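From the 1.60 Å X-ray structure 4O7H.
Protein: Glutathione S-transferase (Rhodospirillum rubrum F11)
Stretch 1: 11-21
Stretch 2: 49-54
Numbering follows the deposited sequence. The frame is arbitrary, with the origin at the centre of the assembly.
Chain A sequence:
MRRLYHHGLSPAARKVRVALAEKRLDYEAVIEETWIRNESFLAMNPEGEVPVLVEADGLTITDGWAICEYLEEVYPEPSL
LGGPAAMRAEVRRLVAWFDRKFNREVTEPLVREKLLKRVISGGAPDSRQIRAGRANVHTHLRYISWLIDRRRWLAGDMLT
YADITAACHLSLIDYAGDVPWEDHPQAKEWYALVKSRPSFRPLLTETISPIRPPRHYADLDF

Stretch 1 (11-21) PAARKVRVALA
Stretch 2 49-54: EVPVLV

A cis peptide bond between Val50 and Pro51 sets this contact apart, and the proline that follows it is the hub of the packing against the helix. Pro51, with phi/psi of -85/154° and a C-gamma endo ring, touches Ala12, Ala13 and Val16 and has 75 Å² covered, the largest share of any residue here. The case illustrates a general principle: where a helix presents small side chains, a compact ring can approach its backbone closely.

Residues 11-21 are regular helix, phi near -60° and psi near -40°, held by i to i+4 bonds such as Val16 N to Ala12 O at 3.1 Å and Leu20 N to Val16 O at 2.8 Å. Stretch 2 is extended: Val50 (-94/156°) leads through Pro51 into a strand at 52-54, with Val52 at -133/128° and Leu53 at -101/131°.

The register is marked by Ala13 and Pro51, whose CA atoms lie 4.8 Å apart. At Ala13 the side chain is a single methyl, directed toward stretch 2: its CB sits 4.0 Å from Pro51 CB, while Ala13 N is 3.8 Å from Pro51 CD. One residue earlier, Ala12 CB reaches Pro51 CD at 3.7 Å. A turn later, Val16 (chi1 t) brings CG2 to 3.9 Å from Pro51 CG. Val50 (chi1 m), its CA-to-CB bond sideways, adds CG2 at 4.3 Å from Ala13 CB.

Further along both stretches, Leu20 (m, t) meets Leu53 (t, p), with Leu20 CD2 4.4 Å from Leu53 CD1. Val52 (chi1 t) has its CA-to-CB bond directed away, while those of Pro51 and Leu53 are directed toward the helix. The CA-to-CB bond of Arg14 is also directed away from stretch 2, and its guanidinium is hydrogen-bonded elsewhere in the structure. No hydrogen bond crosses the contact; 248 Å², both sides summed, is buried, and the side-chain contacts are apolar.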

# COMPACT_ATOMS: atom_id res chain seq x y z
N PRO A 11 10.89 -3.92 -5.15
CA PRO A 11 10.62 -4.84 -4.05
C PRO A 11 9.34 -5.62 -4.22
O PRO A 11 9.29 -6.79 -3.82
CB PRO A 11 10.55 -3.94 -2.83
CG PRO A 11 10.37 -2.55 -3.36
CD PRO A 11 10.98 -2.52 -4.70
N ALA A 12 8.31 -5.00 -4.76
CA ALA A 12 7.08 -5.71 -4.96
C ALA A 12 7.20 -6.85 -5.94
O ALA A 12 6.63 -7.92 -5.78
CB ALA A 12 6.00 -4.75 -5.43
N ALA A 13 7.95 -6.61 -7.01
CA ALA A 13 8.16 -7.65 -8.00
C ALA A 13 9.01 -8.77 -7.44
O ALA A 13 8.69 -9.96 -7.69
CB ALA A 13 8.76 -7.07 -9.28
N ARG A 14 10.02 -8.43 -6.65
CA ARG A 14 10.78 -9.47 -5.96
C ARG A 14 9.86 -10.32 -5.12
O ARG A 14 9.94 -11.56 -5.13
CB ARG A 14 11.91 -8.88 -5.13
CG ARG A 14 13.09 -8.31 -5.93
CD ARG A 14 14.27 -7.89 -5.03
NE ARG A 14 15.39 -7.54 -5.90
CZ ARG A 14 16.66 -7.87 -5.70
NH1 ARG A 14 17.06 -8.43 -4.59
NH2 ARG A 14 17.54 -7.61 -6.67
N LYS A 15 9.00 -9.67 -4.36
CA LYS A 15 8.06 -10.40 -3.51
C LYS A 15 7.19 -11.38 -4.28
O LYS A 15 7.00 -12.51 -3.87
CB LYS A 15 7.19 -9.45 -2.67
CG LYS A 15 5.93 -10.17 -2.18
CD LYS A 15 5.28 -9.47 -1.05
CE LYS A 15 4.77 -8.15 -1.43
NZ LYS A 15 4.09 -7.62 -0.22
N VAL A 16 6.65 -10.96 -5.42
CA VAL A 16 5.83 -11.85 -6.21
C VAL A 16 6.63 -13.04 -6.76
O VAL A 16 6.16 -14.17 -6.74
CB VAL A 16 5.08 -11.07 -7.31
CG1 VAL A 16 4.30 -12.02 -8.20
CG2 VAL A 16 4.05 -10.08 -6.71
N ARG A 17 7.86 -12.81 -7.18
CA ARG A 17 8.69 -13.87 -7.64
C ARG A 17 8.90 -14.92 -6.53
O ARG A 17 8.82 -16.12 -6.77
CB ARG A 17 10.08 -13.39 -8.09
CG ARG A 17 10.06 -12.52 -9.33
CD ARG A 17 11.47 -12.26 -9.78
NE ARG A 17 12.00 -13.44 -10.49
CZ ARG A 17 13.23 -13.47 -11.02
NH1 ARG A 17 14.04 -12.43 -10.87
NH2 ARG A 17 13.62 -14.52 -11.74
N VAL A 18 9.23 -14.45 -5.33
CA VAL A 18 9.39 -15.36 -4.18
C VAL A 18 8.09 -16.10 -3.90
O VAL A 18 8.09 -17.35 -3.67
CB VAL A 18 9.95 -14.64 -2.96
CG1 VAL A 18 9.98 -15.58 -1.74
CG2 VAL A 18 11.32 -14.02 -3.26
N ALA A 19 6.96 -15.39 -3.93
CA ALA A 19 5.65 -16.01 -3.67
C ALA A 19 5.30 -17.10 -4.70
O ALA A 19 4.84 -18.17 -4.34
CB ALA A 19 4.57 -14.93 -3.65
N LEU A 20 5.52 -16.82 -5.98
CA LEU A 20 5.23 -17.77 -7.02
C LEU A 20 6.03 -19.08 -6.76
O LEU A 20 5.50 -20.19 -6.87
CB LEU A 20 5.63 -17.15 -8.36
CG LEU A 20 4.61 -16.13 -8.90
CD1 LEU A 20 5.28 -15.35 -10.04
CD2 LEU A 20 3.31 -16.77 -9.35
N ALA A 21 7.31 -18.92 -6.43
CA ALA A 21 8.19 -20.07 -6.15
C ALA A 21 7.74 -20.83 -4.88
O ALA A 21 7.75 -22.06 -4.85
CB ALA A 21 9.63 -19.64 -6.05
N GLU A 49 3.73 0.40 -13.70
CA GLU A 49 4.61 -0.25 -12.73
C GLU A 49 4.66 -1.75 -12.94
O GLU A 49 3.69 -2.33 -13.44
CB GLU A 49 4.08 -0.03 -11.32
CG GLU A 49 3.83 1.43 -10.95
CD GLU A 49 5.03 2.15 -10.41
OE1 GLU A 49 6.20 1.66 -10.59
OE2 GLU A 49 4.78 3.23 -9.75
N VAL A 50 5.77 -2.35 -12.50
CA VAL A 50 5.82 -3.75 -12.21
C VAL A 50 5.53 -3.99 -10.70
O VAL A 50 5.77 -3.10 -9.88
CB VAL A 50 7.16 -4.40 -12.59
CG1 VAL A 50 7.32 -4.37 -14.11
CG2 VAL A 50 8.33 -3.70 -11.88
N PRO A 51 5.06 -5.19 -10.33
CA PRO A 51 4.79 -6.40 -11.12
C PRO A 51 3.44 -6.43 -11.79
O PRO A 51 2.45 -5.79 -11.35
CB PRO A 51 4.84 -7.52 -10.10
CG PRO A 51 4.38 -6.85 -8.82
CD PRO A 51 4.88 -5.44 -8.89
N VAL A 52 3.39 -7.19 -12.89
CA VAL A 52 2.13 -7.55 -13.52
C VAL A 52 2.19 -9.07 -13.81
O VAL A 52 3.17 -9.54 -14.45
CB VAL A 52 1.93 -6.81 -14.86
CG1 VAL A 52 0.63 -7.22 -15.50
CG2 VAL A 52 1.93 -5.30 -14.60
N LEU A 53 1.18 -9.79 -13.38
CA LEU A 53 1.04 -11.22 -13.65
C LEU A 53 0.05 -11.44 -14.78
O LEU A 53 -1.07 -10.88 -14.73
CB LEU A 53 0.58 -11.95 -12.40
CG LEU A 53 0.37 -13.47 -12.45
CD1 LEU A 53 1.70 -14.20 -12.55
CD2 LEU A 53 -0.43 -13.92 -11.26
N VAL A 54 0.44 -12.26 -15.77
CA VAL A 54 -0.49 -12.65 -16.86
C VAL A 54 -0.58 -14.19 -16.88
O VAL A 54 0.44 -14.91 -17.03
CB VAL A 54 -0.06 -12.11 -18.23
CG1 VAL A 54 -1.15 -12.41 -19.27
CG2 VAL A 54 0.27 -10.62 -18.14